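PDB 1VKO: inositol-3-phosphate synthase from Caenorhabditis elegans, which binds nicotinamide-adenine-dinucleotide and belongs to the myo-inositol-1-phosphate synthase family, whose nucleotide-binding part is of the Rossmann type. Local coordinates for residues G37-F43 with Y66-L72; A102-R106 with E177-K183; V126-Y130 with T519-F525; I290-A294 with L312-V318. Numbering follows the deposited sequence.

How the interactions relate
The four contacts are widely spread, and none touches another: interactions 1 and 3 come nearest, about 11 Å between nearest atoms, whereas interaction 2 lies about 40 Å or more, centre to centre, from the others. Interaction 1, within the long hairpin 38-71, closes first along the chain. The segments of interactions 2 and 3 then alternate: strand 104-107 meets helix 178-188, and strand 125-131 receives the tail after helix 498-513. Interaction 4, between the ends of helices 281-291 and 307-316 of the Rossmann-type part, falls between the two segments of interaction 3. Interactions 1, 2 and 3 touch the second subunit and so lie at or beside an interface; interaction 4 stays within its own chain.

Interaction 1: G37-F43 with Y66-L72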
loop_
_atom_site.group_PDB
_atom_site.type_symbol
_atom_site.label_atom_id
_atom_site.label_comp_id
_atom_site.label_asym_id
_atom_site.label_seq_id
_atom_site.Cartn_x
_atom_site.Cartn_y
_atom_site.Cartn_z
ATOM N N GLY A 37 -5.315 4.390 54.857
ATOM C CA GLY A 37 -5.612 3.925 53.494
ATOM C C GLY A 37 -5.428 4.967 52.388
ATOM O O GLY A 37 -5.906 4.778 51.258
ATOM N N VAL A 38 -4.771 6.077 52.728
ATOM C CA VAL A 38 -4.261 6.998 51.730
ATOM C C VAL A 38 -2.739 6.925 51.806
ATOM O O VAL A 38 -2.191 6.515 52.829
ATOM C CB VAL A 38 -4.814 8.474 51.860
ATOM C CG1 VAL A 38 -6.100 8.526 52.669
ATOM C CG2 VAL A 38 -3.776 9.434 52.408
ATOM N N LEU A 39 -2.074 7.287 50.712
ATOM C CA LEU A 39 -0.622 7.251 50.617
ATOM C C LEU A 39 -0.079 8.650 50.346
ATOM O O LEU A 39 -0.413 9.282 49.338
ATOM C CB LEU A 39 -0.203 6.306 49.487
ATOM C CG LEU A 39 1.282 5.967 49.363
ATOM C CD1 LEU A 39 1.560 4.641 50.026
ATOM C CD2 LEU A 39 1.690 5.919 47.919
ATOM N N GLU A 40 0.768 9.127 51.247
ATOM C CA GLU A 40 1.406 10.428 51.076
ATOM C C GLU A 40 2.764 10.284 50.420
ATOM O O GLU A 40 3.557 9.409 50.784
ATOM C CB GLU A 40 1.547 11.177 52.399
ATOM C CG GLU A 40 1.709 12.686 52.223
ATOM C CD GLU A 40 2.826 13.283 53.077
ATOM O OE1 GLU A 40 2.861 13.044 54.321
ATOM O OE2 GLU A 40 3.667 14.007 52.485
ATOM N N SER A 41 3.031 11.156 49.460
ATOM C CA SER A 41 4.174 10.965 48.596
ATOM C C SER A 41 4.799 12.294 48.197
ATOM O O SER A 41 4.194 13.085 47.480
ATOM C CB SER A 41 3.735 10.182 47.357
ATOM O OG SER A 41 4.851 9.736 46.622
ATOM N N ARG A 42 6.012 12.539 48.672
ATOM C CA ARG A 42 6.700 13.794 48.379
ATOM C C ARG A 42 7.550 13.579 47.149
ATOM O O ARG A 42 8.340 12.645 47.097
ATOM C CB ARG A 42 7.517 14.294 49.596
ATOM C CG ARG A 42 8.748 15.189 49.297
ATOM C CD ARG A 42 9.566 15.579 50.545
ATOM N NE ARG A 42 9.453 14.613 51.660
ATOM C CZ ARG A 42 8.605 14.719 52.702
ATOM N NH1 ARG A 42 7.777 15.753 52.802
ATOM N NH2 ARG A 42 8.581 13.788 53.650
ATOM N N PHE A 43 7.349 14.435 46.154
ATOM C CA PHE A 43 8.076 14.376 44.889
ATOM C C PHE A 43 8.762 15.716 44.642
ATOM O O PHE A 43 8.124 16.751 44.732
ATOM C CB PHE A 43 7.093 14.045 43.765
ATOM C CG PHE A 43 7.660 14.204 42.377
ATOM C CD1 PHE A 43 8.676 13.364 41.915
ATOM C CD2 PHE A 43 7.166 15.193 41.527
ATOM C CE1 PHE A 43 9.198 13.517 40.625
ATOM C CE2 PHE A 43 7.686 15.354 40.251
ATOM C CZ PHE A 43 8.703 14.505 39.801
ATOM N N TYR A 66 6.513 18.552 45.618
ATOM C CA TYR A 66 5.085 18.277 45.626
ATOM C C TYR A 66 4.807 17.304 46.765
ATOM O O TYR A 66 5.610 16.418 47.012
ATOM C CB TYR A 66 4.650 17.670 44.284
ATOM C CG TYR A 66 4.288 18.672 43.208
ATOM C CD1 TYR A 66 5.247 19.151 42.326
ATOM C CD2 TYR A 66 2.986 19.145 43.072
ATOM C CE1 TYR A 66 4.923 20.080 41.328
ATOM C CE2 TYR A 66 2.650 20.077 42.069
ATOM C CZ TYR A 66 3.628 20.534 41.204
ATOM O OH TYR A 66 3.322 21.446 40.205
ATOM N N SER A 67 3.697 17.467 47.476
ATOM C CA SER A 67 3.310 16.466 48.457
ATOM C C SER A 67 1.989 15.871 48.021
ATOM O O SER A 67 0.985 16.554 48.050
ATOM C CB SER A 67 3.210 17.075 49.861
ATOM O OG SER A 67 3.042 16.054 50.831
ATOM N N PHE A 68 1.986 14.619 47.575
ATOM C CA PHE A 68 0.763 14.002 47.044
ATOM C C PHE A 68 0.085 13.178 48.112
ATOM O O PHE A 68 0.752 12.552 48.940
ATOM C CB PHE A 68 1.036 13.078 45.835
ATOM C CG PHE A 68 1.765 13.741 44.697
ATOM C CD1 PHE A 68 1.148 14.693 43.913
ATOM C CD2 PHE A 68 3.071 13.408 44.421
ATOM C CE1 PHE A 68 1.840 15.322 42.866
ATOM C CE2 PHE A 68 3.763 14.020 43.359
ATOM C CZ PHE A 68 3.151 14.970 42.590
ATOM N N LYS A 69 -1.238 13.147 48.074
ATOM C CA LYS A 69 -1.961 12.127 48.806
ATOM C C LYS A 69 -2.782 11.389 47.788
ATOM O O LYS A 69 -3.407 12.032 46.944
ATOM C CB LYS A 69 -2.875 12.714 49.906
ATOM C CG LYS A 69 -2.225 12.967 51.276
ATOM C CD LYS A 69 -3.323 13.384 52.287
ATOM C CE LYS A 69 -2.833 13.523 53.750
ATOM N NZ LYS A 69 -2.050 14.768 54.001
ATOM N N THR A 70 -2.778 10.055 47.875
ATOM C CA THR A 70 -3.554 9.209 46.979
ATOM C C THR A 70 -4.408 8.224 47.727
ATOM O O THR A 70 -3.874 7.295 48.321
ATOM C CB THR A 70 -2.627 8.406 46.036
ATOM O OG1 THR A 70 -1.834 9.304 45.255
ATOM C CG2 THR A 70 -3.459 7.658 44.986
ATOM N N VAL A 71 -5.729 8.374 47.676
ATOM C CA VAL A 71 -6.573 7.339 48.264
ATOM C C VAL A 71 -6.286 6.019 47.542
ATOM O O VAL A 71 -6.245 5.967 46.310
ATOM C CB VAL A 71 -8.075 7.706 48.272
ATOM C CG1 VAL A 71 -8.917 6.569 48.906
ATOM C CG2 VAL A 71 -8.307 9.020 49.039
ATOM N N LEU A 72 -6.017 4.965 48.304
ATOM C CA LEU A 72 -5.573 3.708 47.701
ATOM C C LEU A 72 -6.697 2.749 47.328
ATOM O O LEU A 72 -6.495 1.875 46.492
ATOM C CB LEU A 72 -4.568 2.982 48.601
ATOM C CG LEU A 72 -3.143 3.519 48.757
ATOM C CD1 LEU A 72 -2.374 2.626 49.707
ATOM C CD2 LEU A 72 -2.403 3.610 47.443
HETATM O O HOH W 1 0.369 9.610 46.595
#
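F68 and F43, which bury the most surface in this contact, lie on the same face of an antiparallel strand pair and meet directly: F43 CB sits 3.4 Å from F68 CE2, at the edge of the F68 ring. S41, the hydrogen-bonded partner of F68, is small, and its main chain bonds to F68 twice, S41 N to F68 O and F68 N to S41 O, both at 2.7 Å. The same pattern holds F43 to Y66, with Y66 N 2.6 Å from F43 O, and L39 to T70, with T70 N 2.9 Å from L39 O. A water extends the last pair, donating to L39 O and accepting from T70 OG1. Beyond it, L39 CB packs on L72 CD2 at 4.0 Å, and L72 N bonds to G37 O at 3.0 Å where the pairing ends. The opposite face carries V38, E40 and R42 against V71, K69 and S67. These are the ends of the long hairpin formed by strands 38-53 and 56-71. Strands 32-35 and 461-464 flank it in the sheet, helix 498-513 covers F43, F68 and T70 through A511 and L512, and I523 of the second subunit packs on F68.

Interaction 2: A102-R106 with E177-K183; sequences AMTWR and EPELQEK
A strand of a two-stranded antiparallel hairpin (104-107 with 110-113) lies across the first turns of helix 178-188, the short strand and helix segments running at 142° with axes 7.9 Å apart at closest approach. A102, in left-handed conformation (phi 52°, psi 50°), closes the preceding helix in a Schellman motif; M103 to R106 are extended. E177 occupies the N-cap position of the second helix, and W105 faces L180, CA to CA 6.1 Å.

The apolar part centres on W105 (chi1 p, chi2 99°). L180 (chi1 t, chi2 p) lays CD2 over the six-membered ring in a CH-pi contact, 3.9 Å from the centroid and 18° off the normal. L180 CD1 also reaches M103 CB at 4.0 Å, while M103 SD lies 3.8 Å from K183 CB. M426 of the second subunit packs on both W105 and L180.

The polar part uses two charged side chains one helical turn apart, both directed at the strand backbone. K183, with chi2 to chi4 all t, donates from NZ to T104 O at 2.5 Å. E179 (chi1 t, chi2 t) is joined to K183 by a long salt bridge, OE2 to NZ 3.9 Å. E177 OE2 instead pairs with K108 of the third subunit. One water donates to both R106 O and E179 OE1, and that same OE1 accepts from R106 N at 2.6 Å.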
loop_
_atom_site.group_PDB
_atom_site.type_symbol
_atom_site.label_atom_id
_atom_site.label_comp_id
_atom_site.label_asym_id
_atom_site.label_seq_id
_atom_site.Cartn_x
_atom_site.Cartn_y
_atom_site.Cartn_z
ATOM N N ALA A 102 -15.359 -14.648 31.345
ATOM C CA ALA A 102 -14.312 -15.293 30.561
ATOM C C ALA A 102 -14.859 -16.041 29.338
ATOM O O ALA A 102 -14.507 -17.203 29.080
ATOM C CB ALA A 102 -13.510 -16.221 31.450
ATOM N N MET A 103 -15.696 -15.358 28.560
ATOM C CA MET A 103 -16.322 -15.976 27.393
ATOM C C MET A 103 -15.335 -16.268 26.281
ATOM O O MET A 103 -14.397 -15.494 26.030
ATOM C CB MET A 103 -17.507 -15.159 26.888
ATOM C CG MET A 103 -18.420 -14.597 27.998
ATOM S SD MET A 103 -20.031 -14.049 27.402
ATOM C CE MET A 103 -20.957 -13.795 28.895
ATOM N N THR A 104 -15.534 -17.414 25.634
ATOM C CA THR A 104 -14.740 -17.789 24.488
ATOM C C THR A 104 -15.658 -17.952 23.297
ATOM O O THR A 104 -16.859 -18.058 23.452
ATOM C CB THR A 104 -13.973 -19.118 24.736
ATOM O OG1 THR A 104 -14.798 -20.024 25.447
ATOM C CG2 THR A 104 -12.789 -18.926 25.674
ATOM N N TRP A 105 -15.086 -17.952 22.096
ATOM C CA TRP A 105 -15.879 -18.278 20.907
ATOM C C TRP A 105 -15.003 -19.067 19.930
ATOM O O TRP A 105 -13.779 -18.884 19.934
ATOM C CB TRP A 105 -16.510 -17.008 20.285
ATOM C CG TRP A 105 -15.537 -15.903 20.006
ATOM C CD1 TRP A 105 -14.980 -15.614 18.809
ATOM C CD2 TRP A 105 -14.986 -14.958 20.951
ATOM N NE1 TRP A 105 -14.116 -14.552 18.925
ATOM C CE2 TRP A 105 -14.110 -14.112 20.223
ATOM C CE3 TRP A 105 -15.149 -14.737 22.341
ATOM C CZ2 TRP A 105 -13.364 -13.070 20.831
ATOM C CZ3 TRP A 105 -14.447 -13.689 22.948
ATOM C CH2 TRP A 105 -13.538 -12.868 22.178
ATOM N N ARG A 106 -15.600 -19.973 19.145
ATOM C CA ARG A 106 -14.813 -20.756 18.184
ATOM C C ARG A 106 -14.316 -19.864 17.041
ATOM O O ARG A 106 -15.055 -18.996 16.568
ATOM C CB ARG A 106 -15.635 -21.899 17.584
ATOM C CG ARG A 106 -15.628 -23.241 18.374
ATOM C CD ARG A 106 -14.370 -24.169 18.169
ATOM N NE ARG A 106 -14.036 -24.499 16.765
ATOM C CZ ARG A 106 -12.773 -24.575 16.283
ATOM N NH1 ARG A 106 -11.750 -24.351 17.100
ATOM N NH2 ARG A 106 -12.517 -24.877 15.001
ATOM N N GLU A 177 -18.520 -11.487 16.979
ATOM C CA GLU A 177 -18.867 -12.618 16.121
ATOM C C GLU A 177 -20.224 -13.195 16.618
ATOM O O GLU A 177 -20.521 -12.996 17.784
ATOM C CB GLU A 177 -17.768 -13.657 16.279
ATOM C CG GLU A 177 -16.444 -13.318 15.650
ATOM C CD GLU A 177 -16.572 -12.906 14.198
ATOM O OE1 GLU A 177 -17.150 -13.650 13.377
ATOM O OE2 GLU A 177 -16.106 -11.815 13.901
ATOM N N PRO A 178 -21.027 -13.864 15.774
ATOM C CA PRO A 178 -22.377 -14.258 16.149
ATOM C C PRO A 178 -22.317 -14.989 17.468
ATOM O O PRO A 178 -22.892 -14.514 18.415
ATOM C CB PRO A 178 -22.817 -15.163 14.978
ATOM C CG PRO A 178 -22.049 -14.422 13.757
ATOM C CD PRO A 178 -20.721 -14.312 14.403
ATOM N N GLU A 179 -21.497 -16.020 17.562
ATOM C CA GLU A 179 -21.411 -16.837 18.768
ATOM C C GLU A 179 -21.359 -16.025 20.024
ATOM O O GLU A 179 -22.089 -16.329 20.959
ATOM C CB GLU A 179 -20.200 -17.764 18.749
ATOM C CG GLU A 179 -20.361 -18.933 19.717
ATOM C CD GLU A 179 -19.085 -19.735 19.956
ATOM O OE1 GLU A 179 -18.191 -19.776 19.075
ATOM O OE2 GLU A 179 -18.984 -20.334 21.055
ATOM N N LEU A 180 -20.497 -15.008 20.051
ATOM C CA LEU A 180 -20.318 -14.169 21.257
ATOM C C LEU A 180 -21.521 -13.279 21.580
ATOM O O LEU A 180 -21.729 -12.902 22.739
ATOM C CB LEU A 180 -19.008 -13.336 21.191
ATOM C CG LEU A 180 -18.664 -12.363 22.332
ATOM C CD1 LEU A 180 -18.603 -13.058 23.706
ATOM C CD2 LEU A 180 -17.341 -11.619 22.003
ATOM N N GLN A 181 -22.310 -12.939 20.564
ATOM C CA GLN A 181 -23.535 -12.169 20.772
ATOM C C GLN A 181 -24.557 -13.088 21.429
ATOM O O GLN A 181 -25.310 -12.658 22.323
ATOM C CB GLN A 181 -24.090 -11.621 19.446
ATOM C CG GLN A 181 -23.231 -10.525 18.753
ATOM C CD GLN A 181 -23.841 -10.015 17.453
ATOM O OE1 GLN A 181 -25.078 -9.972 17.328
ATOM N NE2 GLN A 181 -22.976 -9.647 16.463
ATOM N N GLU A 182 -24.586 -14.359 21.023
ATOM C CA GLU A 182 -25.509 -15.306 21.688
ATOM C C GLU A 182 -25.174 -15.557 23.148
ATOM O O GLU A 182 -26.041 -15.519 23.980
ATOM C CB GLU A 182 -25.644 -16.619 20.920
ATOM C CG GLU A 182 -26.892 -16.677 20.039
ATOM C CD GLU A 182 -27.052 -15.459 19.144
ATOM O OE1 GLU A 182 -26.350 -15.357 18.096
ATOM O OE2 GLU A 182 -27.894 -14.605 19.493
ATOM N N LYS A 183 -23.917 -15.792 23.457
ATOM C CA LYS A 183 -23.476 -15.923 24.834
ATOM C C LYS A 183 -23.817 -14.692 25.658
ATOM O O LYS A 183 -24.211 -14.814 26.832
ATOM C CB LYS A 183 -21.957 -16.166 24.855
ATOM C CG LYS A 183 -21.588 -17.623 24.549
ATOM C CD LYS A 183 -20.095 -17.822 24.418
ATOM C CE LYS A 183 -19.785 -19.297 24.502
ATOM N NZ LYS A 183 -18.361 -19.568 24.838
HETATM O O HOH W 2 -17.645 -18.926 16.754
#

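Interaction 3: V126-Y130 with T519-F525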
loop_
_atom_site.group_PDB
_atom_site.type_symbol
_atom_site.label_atom_id
_atom_site.label_comp_id
_atom_site.label_asym_id
_atom_site.label_seq_id
_atom_site.Cartn_x
_atom_site.Cartn_y
_atom_site.Cartn_z
ATOM N N VAL A 126 5.313 -0.519 32.463
ATOM C CA VAL A 126 6.057 0.686 32.782
ATOM C C VAL A 126 7.471 0.284 33.201
ATOM O O VAL A 126 7.666 -0.747 33.831
ATOM C CB VAL A 126 5.326 1.475 33.908
ATOM C CG1 VAL A 126 5.904 2.843 34.087
ATOM C CG2 VAL A 126 3.827 1.578 33.592
ATOM N N HIS A 127 8.449 1.096 32.845
ATOM C CA HIS A 127 9.834 0.799 33.118
ATOM C C HIS A 127 10.256 1.525 34.407
ATOM O O HIS A 127 10.340 2.756 34.418
ATOM C CB HIS A 127 10.664 1.256 31.927
ATOM C CG HIS A 127 12.060 0.731 31.910
ATOM N ND1 HIS A 127 13.087 1.387 31.261
ATOM C CD2 HIS A 127 12.611 -0.372 32.467
ATOM C CE1 HIS A 127 14.209 0.705 31.414
ATOM N NE2 HIS A 127 13.947 -0.366 32.142
ATOM N N LEU A 128 10.489 0.754 35.487
ATOM C CA LEU A 128 11.042 1.273 36.758
ATOM C C LEU A 128 12.574 1.273 36.820
ATOM O O LEU A 128 13.158 1.959 37.676
ATOM C CB LEU A 128 10.538 0.478 37.949
ATOM C CG LEU A 128 9.067 0.204 38.261
ATOM C CD1 LEU A 128 8.132 1.283 37.699
ATOM C CD2 LEU A 128 8.733 -1.133 37.682
ATOM N N GLY A 129 13.219 0.489 35.947
ATOM C CA GLY A 129 14.676 0.365 35.932
ATOM C C GLY A 129 15.213 -1.046 35.686
ATOM O O GLY A 129 14.495 -1.917 35.185
ATOM N N TYR A 130 16.484 -1.242 36.056
ATOM C CA TYR A 130 17.246 -2.478 35.897
ATOM C C TYR A 130 17.665 -3.104 37.246
ATOM O O TYR A 130 18.151 -2.405 38.152
ATOM C CB TYR A 130 18.502 -2.178 35.091
ATOM C CG TYR A 130 19.325 -3.406 34.767
ATOM C CD1 TYR A 130 19.042 -4.174 33.648
ATOM C CD2 TYR A 130 20.398 -3.782 35.567
ATOM C CE1 TYR A 130 19.769 -5.295 33.348
ATOM C CE2 TYR A 130 21.143 -4.912 35.265
ATOM C CZ TYR A 130 20.820 -5.664 34.153
ATOM O OH TYR A 130 21.555 -6.791 33.829
ATOM N N THR A 519 15.111 6.644 34.505
ATOM C CA THR A 519 15.394 5.391 33.821
ATOM C C THR A 519 15.281 5.496 32.309
ATOM O O THR A 519 15.437 4.488 31.619
ATOM C CB THR A 519 14.510 4.234 34.392
ATOM O OG1 THR A 519 14.875 3.000 33.788
ATOM C CG2 THR A 519 13.038 4.398 34.021
ATOM N N ASP A 520 14.986 6.698 31.798
ATOM C CA ASP A 520 15.092 6.979 30.336
ATOM C C ASP A 520 16.540 7.224 29.946
ATOM O O ASP A 520 16.867 7.296 28.774
ATOM C CB ASP A 520 14.167 8.121 29.864
ATOM C CG ASP A 520 14.483 9.485 30.507
ATOM O OD1 ASP A 520 14.982 9.535 31.624
ATOM O OD2 ASP A 520 14.261 10.584 29.966
ATOM N N MET A 521 17.415 7.310 30.950
ATOM C CA MET A 521 18.839 7.430 30.719
ATOM C C MET A 521 19.546 6.594 31.741
ATOM O O MET A 521 19.950 7.103 32.785
ATOM C CB MET A 521 19.318 8.869 30.847
ATOM C CG MET A 521 20.808 8.998 30.566
ATOM S SD MET A 521 21.554 10.538 31.125
ATOM C CE MET A 521 21.455 10.250 32.907
ATOM N N GLN A 522 19.714 5.313 31.440
ATOM C CA GLN A 522 20.323 4.387 32.377
ATOM C C GLN A 522 21.825 4.456 32.245
ATOM O O GLN A 522 22.445 3.608 31.631
ATOM C CB GLN A 522 19.808 2.982 32.133
ATOM C CG GLN A 522 18.344 2.977 31.923
ATOM C CD GLN A 522 17.801 1.606 31.900
ATOM O OE1 GLN A 522 17.589 1.034 30.832
ATOM N NE2 GLN A 522 17.599 1.040 33.077
ATOM N N ILE A 523 22.399 5.488 32.846
ATOM C CA ILE A 523 23.813 5.781 32.724
ATOM C C ILE A 523 24.695 4.714 33.458
ATOM O O ILE A 523 25.907 4.627 33.216
ATOM C CB ILE A 523 24.054 7.285 33.138
ATOM C CG1 ILE A 523 25.425 7.809 32.700
ATOM C CG2 ILE A 523 23.715 7.521 34.635
ATOM C CD1 ILE A 523 25.704 9.291 32.988
ATOM N N GLU A 524 24.070 3.867 34.292
ATOM C CA GLU A 524 24.790 2.799 34.997
ATOM C C GLU A 524 25.487 1.883 34.029
ATOM O O GLU A 524 26.406 1.159 34.444
ATOM C CB GLU A 524 23.889 1.815 35.755
ATOM C CG GLU A 524 22.791 2.349 36.602
ATOM C CD GLU A 524 21.534 2.500 35.811
ATOM O OE1 GLU A 524 21.503 3.457 35.026
ATOM O OE2 GLU A 524 20.606 1.689 35.997
ATOM N N PHE A 525 25.003 1.845 32.779
ATOM C CA PHE A 525 25.475 0.846 31.821
ATOM C C PHE A 525 26.782 1.218 31.128
ATOM O O PHE A 525 27.412 0.389 30.487
ATOM C CB PHE A 525 24.419 0.592 30.755
ATOM C CG PHE A 525 23.148 0.054 31.274
ATOM C CD1 PHE A 525 23.091 -0.607 32.506
ATOM C CD2 PHE A 525 21.998 0.155 30.511
ATOM C CE1 PHE A 525 21.901 -1.144 32.970
ATOM C CE2 PHE A 525 20.808 -0.370 30.971
ATOM C CZ PHE A 525 20.758 -1.011 32.217
HETATM O O HOH W 3 17.559 1.822 36.030
#
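The tail that follows helix 498-513 folds back here onto the two-stranded antiparallel sheet 125-131/136-141, at a place where the second subunit also closes in. T519 buries the most surface: its CG2 lies 3.2 Å from H127 O, and its OG1 sits over one face of the imidazole, 3.4 Å from H127 CE1. OG1 also comes within 3.4 Å of G129 CA. G129 has phi 140° and psi -161°, angles at which a CB would clash with the carbonyl of the preceding residue. Q522 is the centre of an inverse gamma turn and its side chain points at the sheet, where OE1 comes to 3.4 Å from H127 CE1, near the ring plane. Both H127 and Q522 are also hydrogen-bonded to Q137 of the partner strand. A short 3-10 segment, 523-525, then brings F525 to Y130 in a T-shaped (edge-to-face) stack, the edge of F525 toward the face of Y130, with centroids 5.2 Å apart and planes at 84°. One water accepts from Y130 N and Q522 NE2 and donates to E524 OE2. From the second subunit, P493 packs on Y130 and F525, and K507 makes a salt bridge with D520.

Interaction 4: I290-A294 with L312-V318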
loop_
_atom_site.group_PDB
_atom_site.type_symbol
_atom_site.label_atom_id
_atom_site.label_comp_id
_atom_site.label_asym_id
_atom_site.label_seq_id
_atom_site.Cartn_x
_atom_site.Cartn_y
_atom_site.Cartn_z
ATOM N N ILE A 290 -22.214 17.940 35.961
ATOM C CA ILE A 290 -21.499 18.794 36.880
ATOM C C ILE A 290 -22.378 19.131 38.062
ATOM O O ILE A 290 -21.968 18.924 39.197
ATOM C CB ILE A 290 -21.011 20.082 36.189
ATOM C CG1 ILE A 290 -19.963 19.744 35.140
ATOM C CG2 ILE A 290 -20.451 21.037 37.223
ATOM C CD1 ILE A 290 -19.840 20.819 34.052
ATOM N N LEU A 291 -23.592 19.607 37.797
ATOM C CA LEU A 291 -24.519 19.971 38.881
ATOM C C LEU A 291 -24.791 18.839 39.862
ATOM O O LEU A 291 -25.053 19.092 41.022
ATOM C CB LEU A 291 -25.828 20.594 38.342
ATOM C CG LEU A 291 -25.539 21.903 37.601
ATOM C CD1 LEU A 291 -26.718 22.278 36.838
ATOM C CD2 LEU A 291 -25.197 22.999 38.549
ATOM N N GLU A 292 -24.668 17.599 39.393
ATOM C CA GLU A 292 -24.793 16.400 40.245
ATOM C C GLU A 292 -23.478 15.809 40.760
ATOM O O GLU A 292 -23.462 14.690 41.284
ATOM C CB GLU A 292 -25.545 15.319 39.488
ATOM C CG GLU A 292 -26.981 15.685 39.177
ATOM C CD GLU A 292 -27.789 15.921 40.440
ATOM O OE1 GLU A 292 -27.397 15.358 41.493
ATOM O OE2 GLU A 292 -28.800 16.667 40.379
ATOM N N GLY A 293 -22.371 16.525 40.598
ATOM C CA GLY A 293 -21.094 16.018 41.095
ATOM C C GLY A 293 -20.480 14.845 40.336
ATOM O O GLY A 293 -19.480 14.269 40.787
ATOM N N ALA A 294 -21.079 14.494 39.193
ATOM C CA ALA A 294 -20.494 13.549 38.214
ATOM C C ALA A 294 -19.490 14.238 37.289
ATOM O O ALA A 294 -19.645 15.409 36.948
ATOM C CB ALA A 294 -21.586 12.888 37.378
ATOM N N LEU A 312 -17.913 26.210 35.016
ATOM C CA LEU A 312 -18.940 25.599 35.861
ATOM C C LEU A 312 -18.385 24.365 36.561
ATOM O O LEU A 312 -18.674 24.103 37.730
ATOM C CB LEU A 312 -20.201 25.265 35.039
ATOM C CG LEU A 312 -21.456 24.758 35.787
ATOM C CD1 LEU A 312 -22.164 25.828 36.660
ATOM C CD2 LEU A 312 -22.423 24.149 34.807
ATOM N N ALA A 313 -17.568 23.607 35.832
ATOM C CA ALA A 313 -16.857 22.505 36.433
ATOM C C ALA A 313 -15.858 22.986 37.504
ATOM O O ALA A 313 -15.750 22.361 38.558
ATOM C CB ALA A 313 -16.168 21.699 35.371
ATOM N N GLU A 314 -15.114 24.069 37.237
ATOM C CA GLU A 314 -14.160 24.614 38.230
ATOM C C GLU A 314 -14.928 24.934 39.523
ATOM O O GLU A 314 -14.497 24.603 40.622
ATOM C CB GLU A 314 -13.420 25.886 37.721
ATOM C CG GLU A 314 -12.163 25.678 36.847
ATOM C CD GLU A 314 -11.765 26.914 35.996
ATOM O OE1 GLU A 314 -12.525 27.921 35.935
ATOM O OE2 GLU A 314 -10.685 26.882 35.352
ATOM N N ARG A 315 -16.085 25.565 39.359
ATOM C CA ARG A 315 -16.892 26.035 40.471
ATOM C C ARG A 315 -17.533 24.902 41.239
ATOM O O ARG A 315 -17.849 25.055 42.414
ATOM C CB ARG A 315 -17.971 26.980 39.956
ATOM C CG ARG A 315 -18.002 28.309 40.693
ATOM C CD ARG A 315 -18.751 29.403 39.958
ATOM N NE ARG A 315 -20.133 29.009 39.714
ATOM C CZ ARG A 315 -20.973 29.716 38.985
ATOM N NH1 ARG A 315 -20.538 30.845 38.436
ATOM N NH2 ARG A 315 -22.231 29.300 38.797
ATOM N N HIS A 316 -17.722 23.760 40.596
ATOM C CA HIS A 316 -18.420 22.645 41.248
ATOM C C HIS A 316 -17.511 21.494 41.669
ATOM O O HIS A 316 -17.980 20.487 42.210
ATOM C CB HIS A 316 -19.606 22.164 40.404
ATOM C CG HIS A 316 -20.865 22.930 40.656
ATOM N ND1 HIS A 316 -21.122 24.155 40.076
ATOM C CD2 HIS A 316 -21.932 22.657 41.441
ATOM C CE1 HIS A 316 -22.296 24.604 40.487
ATOM N NE2 HIS A 316 -22.808 23.714 41.316
ATOM N N LYS A 317 -16.209 21.674 41.442
ATOM C CA LYS A 317 -15.180 20.730 41.874
ATOM C C LYS A 317 -15.292 19.341 41.232
ATOM O O LYS A 317 -15.166 18.291 41.887
ATOM C CB LYS A 317 -15.104 20.668 43.410
ATOM C CG LYS A 317 -14.078 21.624 44.041
ATOM C CD LYS A 317 -14.348 23.104 43.741
ATOM C CE LYS A 317 -13.830 23.995 44.882
ATOM N N VAL A 318 -15.482 19.370 39.917
ATOM C CA VAL A 318 -15.657 18.181 39.089
ATOM C C VAL A 318 -14.658 18.232 37.909
ATOM O O VAL A 318 -14.186 19.323 37.530
ATOM C CB VAL A 318 -17.140 18.129 38.683
ATOM C CG1 VAL A 318 -17.346 18.231 37.195
ATOM C CG2 VAL A 318 -17.863 16.944 39.362
#
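Not one hydrogen bond crosses this contact, although each segment carries a helix terminus closed by a Schellman motif. In the first, G293 (phi 72°) is the C-prime residue and its N bonds to I290 O at 2.8 Å; in the second, K317 (phi 63°) leaves the helix and V318 N bonds back to A313 O at 3.3 Å. What holds the two ends together is apolar packing around I290, the residue with the largest buried area here. Its CG2 touches H316 CB at 3.5 Å and L312 CG at 4.1 Å, its CD1 lies 4.0 Å from A313 CB, and its CG1 lies 3.7 Å from V318 CG1. V318, the next most buried, follows the K317 turn and points toward the first segment, where its CG2 sits 3.4 Å from both G293 O and A294 O. The CA-to-CB bond of L291 points sideways, but its CD2 comes to 3.7 Å from H316 NE2, while H316 ND1 makes a weak hydrogen bond to L312 O of its own helix. Outside the contact, L291 leans on M269 of helix 265-273 and E292 forms salt bridges with R228 and R232 of helix 220-238. Helices 281-291 and 307-316 lead into the neighbouring parallel strands 295-298 and 320-321, an arrangement of successive helices and strands typical of a Rossmann-type alpha/beta fold.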